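Local atomic coordinates of ultraspiracle (Drosophila melanogaster, PDB entry 1HG4), a protein that probably acts as a nuclear hormone receptor transcription factor, whose ligand-binding domain is captured here in an inactive conformation with a phospholipid in its pocket. Residues A[100-105]-A[132-138]; A[51-55]-A[137-143]; A[82-86]-A[258-263]. One frame throughout, in Å; residues are numbered along the deposited sequence.

Interaction 1: A[100-105]-A[132-138]; sequences CSIVSL and PQQLFLN. With LPP (2-(hexadecanoyloxy)-1-[(phosphonooxy)methyl]ethyl hexadecanoate), chain G.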
loop_
_atom_site.group_PDB
_atom_site.type_symbol
_atom_site.label_atom_id
_atom_site.label_comp_id
_atom_site.label_asym_id
_atom_site.label_seq_id
_atom_site.Cartn_x
_atom_site.Cartn_y
_atom_site.Cartn_z
ATOM N N CYS A 100 -0.151 11.956 -31.842
ATOM C CA CYS A 100 0.410 12.449 -33.104
ATOM C C CYS A 100 -0.665 12.547 -34.160
ATOM O O CYS A 100 -0.519 13.283 -35.123
ATOM C CB CYS A 100 1.487 11.512 -33.664
ATOM S SG CYS A 100 3.033 11.497 -32.781
ATOM N N SER A 101 -1.739 11.787 -33.994
ATOM C CA SER A 101 -2.813 11.794 -34.976
ATOM C C SER A 101 -3.873 12.871 -34.698
ATOM O O SER A 101 -4.982 12.844 -35.255
ATOM C CB SER A 101 -3.437 10.399 -35.044
ATOM O OG SER A 101 -2.432 9.432 -35.322
ATOM N N ILE A 102 -3.525 13.826 -33.839
ATOM C CA ILE A 102 -4.443 14.912 -33.510
ATOM C C ILE A 102 -4.216 16.069 -34.486
ATOM O O ILE A 102 -5.098 16.916 -34.679
ATOM C CB ILE A 102 -4.237 15.415 -32.046
ATOM C CG1 ILE A 102 -4.648 14.321 -31.062
ATOM C CG2 ILE A 102 -5.081 16.663 -31.788
ATOM C CD1 ILE A 102 -4.544 14.719 -29.623
ATOM N N VAL A 103 -3.035 16.084 -35.110
ATOM C CA VAL A 103 -2.666 17.128 -36.063
ATOM C C VAL A 103 -3.531 17.168 -37.314
ATOM O O VAL A 103 -3.899 18.246 -37.780
ATOM C CB VAL A 103 -1.192 16.990 -36.492
ATOM C CG1 VAL A 103 -0.976 17.639 -37.840
ATOM C CG2 VAL A 103 -0.287 17.646 -35.445
ATOM N N SER A 104 -3.864 16.007 -37.861
ATOM C CA SER A 104 -4.670 15.976 -39.073
ATOM C C SER A 104 -6.113 15.534 -38.877
ATOM O O SER A 104 -6.661 14.825 -39.722
ATOM C CB SER A 104 -4.007 15.082 -40.127
ATOM O OG SER A 104 -3.935 13.733 -39.694
ATOM N N LEU A 105 -6.727 15.945 -37.771
ATOM C CA LEU A 105 -8.120 15.601 -37.514
ATOM C C LEU A 105 -9.047 16.599 -38.218
ATOM O O LEU A 105 -9.308 17.699 -37.718
ATOM C CB LEU A 105 -8.413 15.589 -36.006
ATOM C CG LEU A 105 -8.203 14.254 -35.274
ATOM C CD1 LEU A 105 -8.402 14.444 -33.783
ATOM C CD2 LEU A 105 -9.189 13.211 -35.803
ATOM N N PRO A 132 -11.907 10.299 -39.486
ATOM C CA PRO A 132 -10.476 10.520 -39.751
ATOM C C PRO A 132 -9.853 9.588 -40.802
ATOM O O PRO A 132 -10.203 8.412 -40.906
ATOM C CB PRO A 132 -9.834 10.393 -38.361
ATOM C CG PRO A 132 -10.876 9.682 -37.526
ATOM C CD PRO A 132 -12.160 10.253 -38.036
ATOM N N GLN A 133 -8.918 10.133 -41.569
ATOM C CA GLN A 133 -8.275 9.390 -42.640
ATOM C C GLN A 133 -6.777 9.141 -42.468
ATOM O O GLN A 133 -6.175 8.406 -43.252
ATOM C CB GLN A 133 -8.514 10.126 -43.965
ATOM N N GLN A 134 -6.176 9.750 -41.452
ATOM C CA GLN A 134 -4.748 9.591 -41.222
ATOM C C GLN A 134 -4.349 9.206 -39.805
ATOM O O GLN A 134 -4.824 9.786 -38.836
ATOM C CB GLN A 134 -4.006 10.871 -41.580
ATOM C CG GLN A 134 -3.697 11.048 -43.037
ATOM C CD GLN A 134 -2.470 11.918 -43.229
ATOM O OE1 GLN A 134 -1.332 11.451 -43.123
ATOM N NE2 GLN A 134 -2.691 13.189 -43.488
ATOM N N LEU A 135 -3.446 8.235 -39.702
ATOM C CA LEU A 135 -2.951 7.765 -38.418
ATOM C C LEU A 135 -1.442 7.952 -38.431
ATOM O O LEU A 135 -0.750 7.370 -39.264
ATOM C CB LEU A 135 -3.301 6.285 -38.232
ATOM C CG LEU A 135 -3.042 5.614 -36.884
ATOM C CD1 LEU A 135 -3.848 6.300 -35.807
ATOM C CD2 LEU A 135 -3.457 4.163 -36.957
ATOM N N PHE A 136 -0.937 8.772 -37.515
ATOM C CA PHE A 136 0.498 9.032 -37.427
ATOM C C PHE A 136 1.205 8.191 -36.368
ATOM O O PHE A 136 0.684 7.986 -35.275
ATOM C CB PHE A 136 0.769 10.505 -37.109
ATOM C CG PHE A 136 0.487 11.444 -38.245
ATOM C CD1 PHE A 136 -0.814 11.737 -38.617
ATOM C CD2 PHE A 136 1.533 12.045 -38.934
ATOM C CE1 PHE A 136 -1.069 12.615 -39.665
ATOM C CE2 PHE A 136 1.290 12.923 -39.984
ATOM C CZ PHE A 136 -0.011 13.210 -40.350
ATOM N N LEU A 137 2.402 7.718 -36.702
ATOM C CA LEU A 137 3.210 6.937 -35.779
ATOM C C LEU A 137 4.311 7.854 -35.268
ATOM O O LEU A 137 4.842 7.668 -34.171
ATOM C CB LEU A 137 3.835 5.728 -36.486
ATOM C CG LEU A 137 3.012 4.438 -36.564
ATOM C CD1 LEU A 137 1.775 4.643 -37.409
ATOM C CD2 LEU A 137 3.871 3.338 -37.140
ATOM N N ASN A 138 4.635 8.847 -36.092
ATOM C CA ASN A 138 5.670 9.849 -35.827
ATOM C C ASN A 138 5.099 11.142 -36.359
ATOM O O ASN A 138 3.892 11.268 -36.543
ATOM C CB ASN A 138 6.916 9.578 -36.671
ATOM C CG ASN A 138 7.757 8.454 -36.142
ATOM O OD1 ASN A 138 8.588 7.905 -36.863
ATOM N ND2 ASN A 138 7.569 8.113 -34.871
HETATM P P1 LPP G . -4.042 -9.039 -49.970
HETATM O O2 LPP G . -5.108 -7.886 -50.382
HETATM O O3 LPP G . -3.603 -9.721 -51.375
HETATM O O4 LPP G . -4.701 -10.166 -48.839
HETATM O O5 LPP G . -2.701 -8.284 -49.409
HETATM C C6 LPP G . -2.885 -7.014 -48.823
HETATM C C7 LPP G . -1.696 -6.668 -47.933
HETATM C C8 LPP G . -1.537 -5.144 -47.895
HETATM O O9 LPP G . -1.968 -7.133 -46.621
HETATM O O27 LPP G . -0.602 -4.772 -46.916
HETATM C C11 LPP G . -0.953 -7.888 -46.081
HETATM O O10 LPP G . -0.085 -8.490 -46.708
HETATM C C12 LPP G . -1.067 -7.878 -44.563
HETATM C C13 LPP G . -0.150 -6.793 -44.011
HETATM C C14 LPP G . 0.278 -7.135 -42.596
HETATM C C15 LPP G . -0.364 -6.149 -41.644
HETATM C C16 LPP G . 0.608 -5.807 -40.532
HETATM C C17 LPP G . 0.089 -4.584 -39.796
HETATM C C18 LPP G . 0.326 -4.758 -38.308
HETATM C C19 LPP G . -1.016 -4.832 -37.598
HETATM C C20 LPP G . -1.204 -3.579 -36.752
HETATM C C21 LPP G . -1.434 -3.962 -35.289
HETATM C C22 LPP G . -0.096 -4.197 -34.590
HETATM C C23 LPP G . 0.330 -2.953 -33.834
HETATM C C24 LPP G . 1.782 -3.130 -33.410
HETATM C C25 LPP G . 2.243 -1.928 -32.594
HETATM C C26 LPP G . 2.220 -2.264 -31.107
HETATM C C29 LPP G . -0.344 -3.445 -46.956
HETATM O O28 LPP G . -0.990 -2.600 -47.564
HETATM C C30 LPP G . 0.901 -3.176 -46.114
HETATM C C31 LPP G . 0.851 -1.766 -45.520
HETATM C C32 LPP G . 0.691 -1.835 -44.002
HETATM C C33 LPP G . -0.560 -1.057 -43.584
HETATM C C34 LPP G . -0.694 -1.076 -42.068
HETATM C C35 LPP G . -1.820 -0.143 -41.636
HETATM C C36 LPP G . -1.536 0.394 -40.243
HETATM C C37 LPP G . -2.488 -0.247 -39.239
HETATM C C38 LPP G . -2.847 0.750 -38.138
HETATM C C39 LPP G . -2.198 0.331 -36.824
HETATM C C40 LPP G . -0.965 1.190 -36.579
HETATM C C41 LPP G . -0.582 1.150 -35.115
HETATM C C42 LPP G . 0.930 1.221 -35.021
HETATM C C43 LPP G . 1.339 1.631 -33.613
HETATM C C44 LPP G . 2.842 1.913 -33.572
#

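Interaction 2: A[51-55]-A[137-143]; sequences ALCQV and LNQSFSY. With LPP (2-(hexadecanoyloxy)-1-[(phosphonooxy)methyl]ethyl hexadecanoate), chain G.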
loop_
_atom_site.group_PDB
_atom_site.type_symbol
_atom_site.label_atom_id
_atom_site.label_comp_id
_atom_site.label_asym_id
_atom_site.label_seq_id
_atom_site.Cartn_x
_atom_site.Cartn_y
_atom_site.Cartn_z
ATOM N N ALA A 51 9.156 -1.957 -42.743
ATOM C CA ALA A 51 9.447 -0.552 -42.457
ATOM C C ALA A 51 8.680 -0.191 -41.179
ATOM O O ALA A 51 9.195 0.522 -40.313
ATOM C CB ALA A 51 9.002 0.340 -43.622
ATOM N N LEU A 52 7.448 -0.699 -41.075
ATOM C CA LEU A 52 6.612 -0.462 -39.902
ATOM C C LEU A 52 7.289 -1.096 -38.700
ATOM O O LEU A 52 7.275 -0.537 -37.612
ATOM C CB LEU A 52 5.224 -1.075 -40.090
ATOM C CG LEU A 52 4.317 -1.045 -38.851
ATOM C CD1 LEU A 52 4.082 0.387 -38.423
ATOM C CD2 LEU A 52 2.993 -1.714 -39.157
ATOM N N CYS A 53 7.893 -2.263 -38.920
ATOM C CA CYS A 53 8.591 -2.989 -37.865
ATOM C C CYS A 53 9.771 -2.178 -37.335
ATOM O O CYS A 53 9.962 -2.063 -36.129
ATOM C CB CYS A 53 9.090 -4.348 -38.383
ATOM S SG CYS A 53 7.836 -5.651 -38.643
ATOM N N GLN A 54 10.560 -1.605 -38.233
ATOM C CA GLN A 54 11.710 -0.812 -37.811
ATOM C C GLN A 54 11.299 0.390 -36.964
ATOM O O GLN A 54 11.980 0.731 -35.998
ATOM C CB GLN A 54 12.512 -0.341 -39.029
ATOM C CG GLN A 54 13.994 -0.132 -38.722
ATOM C CD GLN A 54 14.811 0.269 -39.945
ATOM O OE1 GLN A 54 14.656 -0.300 -41.036
ATOM N NE2 GLN A 54 15.701 1.247 -39.762
ATOM N N VAL A 55 10.194 1.034 -37.332
ATOM C CA VAL A 55 9.690 2.177 -36.576
ATOM C C VAL A 55 9.342 1.759 -35.142
ATOM O O VAL A 55 9.806 2.366 -34.174
ATOM C CB VAL A 55 8.429 2.773 -37.238
ATOM C CG1 VAL A 55 7.704 3.690 -36.257
ATOM C CG2 VAL A 55 8.817 3.561 -38.486
ATOM N N LEU A 137 2.402 7.718 -36.702
ATOM C CA LEU A 137 3.210 6.937 -35.779
ATOM C C LEU A 137 4.311 7.854 -35.268
ATOM O O LEU A 137 4.842 7.668 -34.171
ATOM C CB LEU A 137 3.835 5.728 -36.486
ATOM C CG LEU A 137 3.012 4.438 -36.564
ATOM C CD1 LEU A 137 1.775 4.643 -37.409
ATOM C CD2 LEU A 137 3.871 3.338 -37.140
ATOM N N ASN A 138 4.635 8.847 -36.092
ATOM C CA ASN A 138 5.670 9.849 -35.827
ATOM C C ASN A 138 5.099 11.142 -36.359
ATOM O O ASN A 138 3.892 11.268 -36.543
ATOM C CB ASN A 138 6.916 9.578 -36.671
ATOM C CG ASN A 138 7.757 8.454 -36.142
ATOM O OD1 ASN A 138 8.588 7.905 -36.863
ATOM N ND2 ASN A 138 7.569 8.113 -34.871
ATOM N N GLN A 139 5.991 12.067 -36.703
ATOM C CA GLN A 139 5.575 13.333 -37.288
ATOM C C GLN A 139 5.748 13.231 -38.805
ATOM O O GLN A 139 5.175 14.017 -39.551
ATOM C CB GLN A 139 6.426 14.485 -36.748
ATOM N N SER A 140 6.513 12.236 -39.251
ATOM C CA SER A 140 6.799 12.037 -40.679
ATOM C C SER A 140 6.586 10.610 -41.225
ATOM O O SER A 140 7.172 10.235 -42.242
ATOM C CB SER A 140 8.238 12.435 -40.936
ATOM O OG SER A 140 9.069 11.713 -40.046
ATOM N N PHE A 141 5.771 9.814 -40.548
ATOM C CA PHE A 141 5.478 8.451 -40.984
ATOM C C PHE A 141 4.005 8.267 -40.648
ATOM O O PHE A 141 3.624 8.368 -39.486
ATOM C CB PHE A 141 6.327 7.431 -40.216
ATOM C CG PHE A 141 6.225 6.034 -40.765
ATOM C CD1 PHE A 141 7.028 5.628 -41.831
ATOM C CD2 PHE A 141 5.299 5.131 -40.247
ATOM C CE1 PHE A 141 6.914 4.353 -42.370
ATOM C CE2 PHE A 141 5.173 3.847 -40.781
ATOM C CZ PHE A 141 5.981 3.456 -41.842
ATOM N N SER A 142 3.172 8.009 -41.651
ATOM C CA SER A 142 1.746 7.884 -41.394
ATOM C C SER A 142 1.023 7.056 -42.427
ATOM O O SER A 142 1.534 6.830 -43.518
ATOM C CB SER A 142 1.119 9.271 -41.352
ATOM O OG SER A 142 1.486 9.996 -42.514
ATOM N N TYR A 143 -0.186 6.624 -42.080
ATOM C CA TYR A 143 -0.981 5.820 -42.984
ATOM C C TYR A 143 -2.321 6.445 -43.304
ATOM O O TYR A 143 -2.964 7.046 -42.445
ATOM C CB TYR A 143 -1.240 4.435 -42.390
ATOM C CG TYR A 143 -0.004 3.597 -42.238
ATOM C CD1 TYR A 143 0.752 3.225 -43.351
ATOM C CD2 TYR A 143 0.431 3.199 -40.984
ATOM C CE1 TYR A 143 1.920 2.478 -43.210
ATOM C CE2 TYR A 143 1.590 2.452 -40.829
ATOM C CZ TYR A 143 2.335 2.098 -41.947
ATOM O OH TYR A 143 3.515 1.406 -41.781
HETATM P P1 LPP G . -4.042 -9.039 -49.970
HETATM O O2 LPP G . -5.108 -7.886 -50.382
HETATM O O3 LPP G . -3.603 -9.721 -51.375
HETATM O O4 LPP G . -4.701 -10.166 -48.839
HETATM O O5 LPP G . -2.701 -8.284 -49.409
HETATM C C6 LPP G . -2.885 -7.014 -48.823
HETATM C C7 LPP G . -1.696 -6.668 -47.933
HETATM C C8 LPP G . -1.537 -5.144 -47.895
HETATM O O9 LPP G . -1.968 -7.133 -46.621
HETATM O O27 LPP G . -0.602 -4.772 -46.916
HETATM C C11 LPP G . -0.953 -7.888 -46.081
HETATM O O10 LPP G . -0.085 -8.490 -46.708
HETATM C C12 LPP G . -1.067 -7.878 -44.563
HETATM C C13 LPP G . -0.150 -6.793 -44.011
HETATM C C14 LPP G . 0.278 -7.135 -42.596
HETATM C C15 LPP G . -0.364 -6.149 -41.644
HETATM C C16 LPP G . 0.608 -5.807 -40.532
HETATM C C17 LPP G . 0.089 -4.584 -39.796
HETATM C C18 LPP G . 0.326 -4.758 -38.308
HETATM C C19 LPP G . -1.016 -4.832 -37.598
HETATM C C20 LPP G . -1.204 -3.579 -36.752
HETATM C C21 LPP G . -1.434 -3.962 -35.289
HETATM C C22 LPP G . -0.096 -4.197 -34.590
HETATM C C23 LPP G . 0.330 -2.953 -33.834
HETATM C C24 LPP G . 1.782 -3.130 -33.410
HETATM C C25 LPP G . 2.243 -1.928 -32.594
HETATM C C26 LPP G . 2.220 -2.264 -31.107
HETATM C C29 LPP G . -0.344 -3.445 -46.956
HETATM O O28 LPP G . -0.990 -2.600 -47.564
HETATM C C30 LPP G . 0.901 -3.176 -46.114
HETATM C C31 LPP G . 0.851 -1.766 -45.520
HETATM C C32 LPP G . 0.691 -1.835 -44.002
HETATM C C33 LPP G . -0.560 -1.057 -43.584
HETATM C C34 LPP G . -0.694 -1.076 -42.068
HETATM C C35 LPP G . -1.820 -0.143 -41.636
HETATM C C36 LPP G . -1.536 0.394 -40.243
HETATM C C37 LPP G . -2.488 -0.247 -39.239
HETATM C C38 LPP G . -2.847 0.750 -38.138
HETATM C C39 LPP G . -2.198 0.331 -36.824
HETATM C C40 LPP G . -0.965 1.190 -36.579
HETATM C C41 LPP G . -0.582 1.150 -35.115
HETATM C C42 LPP G . 0.930 1.221 -35.021
HETATM C C43 LPP G . 1.339 1.631 -33.613
HETATM C C44 LPP G . 2.842 1.913 -33.572
#

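Interaction 3: A[82-86]-A[258-263]; sequences VILLK and LEELFL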
loop_
_atom_site.group_PDB
_atom_site.type_symbol
_atom_site.label_atom_id
_atom_site.label_comp_id
_atom_site.label_asym_id
_atom_site.label_seq_id
_atom_site.Cartn_x
_atom_site.Cartn_y
_atom_site.Cartn_z
ATOM N N VAL A 82 10.914 -5.723 -15.777
ATOM C CA VAL A 82 10.627 -6.464 -16.995
ATOM C C VAL A 82 9.131 -6.665 -17.150
ATOM O O VAL A 82 8.596 -6.501 -18.243
ATOM C CB VAL A 82 11.352 -7.849 -16.984
ATOM C CG1 VAL A 82 10.775 -8.767 -18.053
ATOM C CG2 VAL A 82 12.843 -7.647 -17.204
ATOM N N ILE A 83 8.459 -7.008 -16.052
ATOM C CA ILE A 83 7.020 -7.244 -16.085
ATOM C C ILE A 83 6.233 -5.975 -16.413
ATOM O O ILE A 83 5.266 -6.009 -17.184
ATOM C CB ILE A 83 6.531 -7.848 -14.738
ATOM C CG1 ILE A 83 7.094 -9.262 -14.574
ATOM C CG2 ILE A 83 5.005 -7.917 -14.695
ATOM C CD1 ILE A 83 6.706 -9.920 -13.254
ATOM N N LEU A 84 6.660 -4.854 -15.846
ATOM C CA LEU A 84 5.990 -3.575 -16.079
ATOM C C LEU A 84 6.060 -3.193 -17.544
ATOM O O LEU A 84 5.067 -2.748 -18.115
ATOM C CB LEU A 84 6.625 -2.473 -15.223
ATOM C CG LEU A 84 6.428 -2.647 -13.713
ATOM C CD1 LEU A 84 7.305 -1.680 -12.935
ATOM C CD2 LEU A 84 4.969 -2.434 -13.382
ATOM N N LEU A 85 7.235 -3.357 -18.146
ATOM C CA LEU A 85 7.408 -3.019 -19.549
ATOM C C LEU A 85 6.594 -3.949 -20.458
ATOM O O LEU A 85 6.003 -3.508 -21.439
ATOM C CB LEU A 85 8.888 -3.079 -19.926
ATOM C CG LEU A 85 9.746 -1.942 -19.368
ATOM C CD1 LEU A 85 11.223 -2.233 -19.617
ATOM C CD2 LEU A 85 9.350 -0.642 -20.028
ATOM N N LYS A 86 6.563 -5.231 -20.121
ATOM C CA LYS A 86 5.827 -6.209 -20.908
ATOM C C LYS A 86 4.325 -5.924 -20.878
ATOM O O LYS A 86 3.602 -6.170 -21.849
ATOM C CB LYS A 86 6.108 -7.617 -20.365
ATOM C CG LYS A 86 5.270 -8.712 -20.982
ATOM C CD LYS A 86 5.641 -8.942 -22.432
ATOM C CE LYS A 86 4.704 -9.958 -23.068
ATOM N NZ LYS A 86 4.600 -11.196 -22.223
ATOM N N LEU A 258 9.920 -11.363 -25.584
ATOM C CA LEU A 258 10.145 -9.947 -25.318
ATOM C C LEU A 258 10.772 -9.716 -23.948
ATOM O O LEU A 258 11.620 -8.835 -23.791
ATOM C CB LEU A 258 8.820 -9.186 -25.443
ATOM C CG LEU A 258 8.785 -7.651 -25.391
ATOM C CD1 LEU A 258 9.670 -7.037 -26.467
ATOM C CD2 LEU A 258 7.340 -7.196 -25.563
ATOM N N GLU A 259 10.361 -10.508 -22.960
ATOM C CA GLU A 259 10.917 -10.383 -21.610
ATOM C C GLU A 259 12.445 -10.355 -21.662
ATOM O O GLU A 259 13.081 -9.511 -21.024
ATOM C CB GLU A 259 10.494 -11.557 -20.724
ATOM C CG GLU A 259 9.043 -11.573 -20.292
ATOM C CD GLU A 259 8.094 -11.861 -21.433
ATOM O OE1 GLU A 259 8.468 -12.641 -22.346
ATOM O OE2 GLU A 259 6.966 -11.318 -21.409
ATOM N N GLU A 260 13.024 -11.282 -22.424
ATOM C CA GLU A 260 14.472 -11.367 -22.551
ATOM C C GLU A 260 15.066 -10.111 -23.160
ATOM O O GLU A 260 16.076 -9.602 -22.683
ATOM C CB GLU A 260 14.863 -12.573 -23.398
ATOM C CG GLU A 260 14.831 -13.900 -22.665
ATOM C CD GLU A 260 15.173 -15.068 -23.577
ATOM O OE1 GLU A 260 16.160 -14.953 -24.346
ATOM O OE2 GLU A 260 14.459 -16.096 -23.524
ATOM N N LEU A 261 14.437 -9.608 -24.214
ATOM C CA LEU A 261 14.936 -8.422 -24.888
ATOM C C LEU A 261 14.949 -7.219 -23.945
ATOM O O LEU A 261 15.893 -6.430 -23.953
ATOM C CB LEU A 261 14.095 -8.136 -26.138
ATOM C CG LEU A 261 14.160 -9.151 -27.299
ATOM C CD1 LEU A 261 13.797 -10.541 -26.820
ATOM C CD2 LEU A 261 13.191 -8.740 -28.388
ATOM N N PHE A 262 13.907 -7.087 -23.129
ATOM C CA PHE A 262 13.818 -5.993 -22.168
ATOM C C PHE A 262 14.903 -6.148 -21.104
ATOM O O PHE A 262 15.613 -5.199 -20.755
ATOM C CB PHE A 262 12.447 -5.991 -21.471
ATOM C CG PHE A 262 11.337 -5.391 -22.287
ATOM C CD1 PHE A 262 11.591 -4.373 -23.202
ATOM C CD2 PHE A 262 10.022 -5.822 -22.101
ATOM C CE1 PHE A 262 10.550 -3.784 -23.927
ATOM C CE2 PHE A 262 8.960 -5.243 -22.819
ATOM C CZ PHE A 262 9.225 -4.219 -23.737
ATOM N N LEU A 263 15.019 -7.358 -20.584
ATOM C CA LEU A 263 16.003 -7.666 -19.554
ATOM C C LEU A 263 17.412 -7.335 -20.022
ATOM O O LEU A 263 18.217 -6.783 -19.267
ATOM C CB LEU A 263 15.935 -9.151 -19.197
ATOM C CG LEU A 263 16.102 -9.552 -17.736
ATOM C CD1 LEU A 263 16.198 -11.068 -17.659
ATOM C CD2 LEU A 263 17.336 -8.910 -17.138
#

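Interaction 1: A[100-105]-A[132-138]
One hydrogen bond ties these segments together. The backbone N of Phe-136 donates to Ser-101 OG at 2.7 Å with a good angle of 156°. Ser-101 is the first residue to leave helical geometry after helix 78-100, and its hydroxyl is also hydrogen-bonded to Val-97 O, so this one side chain links the end of the helix to the strand. Ser-104 makes a different kind of contact: its OG lies at the edge of the Phe-136 ring, 3.1 Å from CE1 of Phe-136. The type I turn from Ile-102 to Leu-105 places it there.

The apolar contacts lie at both ends. Cys-100 CB meets Phe-136 CB at 3.7 Å, and Leu-105 CD2 rests 3.9 Å from Pro-132 CB.

Alternation along the strand sorts the side chains: Gln-134 and Phe-136 send their CA-to-CB bonds toward 100-105, Leu-135 away. Leu-135 belongs to the lipid pocket, with its CD2 3.7 Å from C38 of the phospholipid, yet its CD1 still lies 3.5 Å from Ser-101 OG.

In the nuclear receptor fold this is the start of the short beta hairpin that follows helix 78-100. Strand 134-136 pairs antiparallel with 142-144, Leu-135 and Pro-132 touch helix 154-171 through Leu-161, and Leu-137 packs on helix 46-68.

Interaction 2: A[51-55]-A[137-143]
This is an apolar helix-to-hairpin contact: one turn of helix 46-68 packs against the tip and second strand of the beta hairpin, beside the lipid pocket of the ligand-binding domain. No hydrogen bond crosses it, and the two sides together bury a modest 262 Å².

Leu-52 and Val-55, three residues apart and so on one side of the helix, do the work. The CD1 methyl of Leu-52 is the meeting point. It lies a tight 3.2 Å from Leu-137 CD2, 4.3 Å from Phe-141 CE2 and 4.0 Å from Tyr-143 CE2, the last at the edge of the tyrosine ring. Val-55 uses its two methyls differently: CG1 reaches Leu-137 CD2 at 3.9 Å, while CG2 stands almost straight above the Phe-141 ring, 4.1 Å from its centroid and 4° off the normal, a CH-pi contact. Tyr-143 OH closes in on Leu-52 CB at 3.5 Å.

The hairpin presents these residues together because its backbone folds back on itself, with Leu-137 N hydrogen-bonded to Phe-141 O at 3.1 Å. Two of them also line the pocket. One face of the Tyr-143 ring lies against an acyl chain of the phospholipid, with CD2 of Tyr-143 3.5 Å from its C36, and Leu-137 CG is 3.9 Å from the chain end, C44.

Helix 46-68 thus abuts the hairpin alongside the lipid; a turn further along it, Gln-59 hydrogen-bonds Leu-137 O, while Tyr-143 pairs through its backbone with Leu-135 of strand 134-136.

Interaction 3: A[82-86]-A[258-263]
The charged pair comes first. Lys-86 NZ donates to Glu-259 OE2 at 2.5 Å, a short salt bridge between two partly exposed side chains; OE1 of the same Glu-259 carboxylate is 4.1 Å from Lys-86 NZ, so one oxygen carries the bridge. The lysine reaches it by laying its aliphatic part along the neighbouring helix, with Lys-86 CD 4.0 Å from Leu-258 CD2. Glu-260, pointing away, is engaged elsewhere through a salt bridge to Arg-256.

Three backbone hydrogen bonds lie within the two helical segments: Lys-86 N bonds Val-82 O at 3.0 Å, Phe-262 N bonds Leu-258 O at 3.0 Å, and Leu-263 N bonds Glu-259 O at 2.9 Å. What meets across the gap is largely hydrocarbon, even where Val-82 CG1 sits 3.8 Å from Glu-259 O.

Helix 258-266 is the last helix of the domain, corresponding to the activation helix of nuclear receptors. Here it lies against helices 78-100 and 46-68, the pair that forms the coactivator groove in this family, consistent with a receptor locked in an inactive state. The two short segments cross at 121°, their axes 9.4 Å apart.

Phe-262 supplies the aromatic part of the contact. Leu-85 CB stands over its ring face, 3.8 Å from the centroid, as a CH-pi contact, and Val-64 of helix 46-68 also touches it. Val-82 CG2 packs 3.8 Å from Leu-263 CG, and Leu-263 in turn touches Leu-78 of the same chain and Asp-223 of a neighbouring subunit.

How the interactions relate
Interactions 1 and 2 are two sides of one hairpin. Their centres lie 11 Å apart, they share Leu-137 and Asn-138, and the strands join them through a probable hydrogen bond from Tyr-143 N to Leu-135 O at 3.0 Å. Both touch the phospholipid. Interaction 3 lies across the chain's centre from interaction 1, with 29 Å between their centres, and its centre is 23 Å from that of interaction 2; in interaction 3 the side chain of Leu-258 is about 9 Å from the bound LPP. Shared helices still connect them: helix 78-100 runs from interaction 3 to interaction 1, and helix 46-68 carries 51-55 and also touches interaction 3.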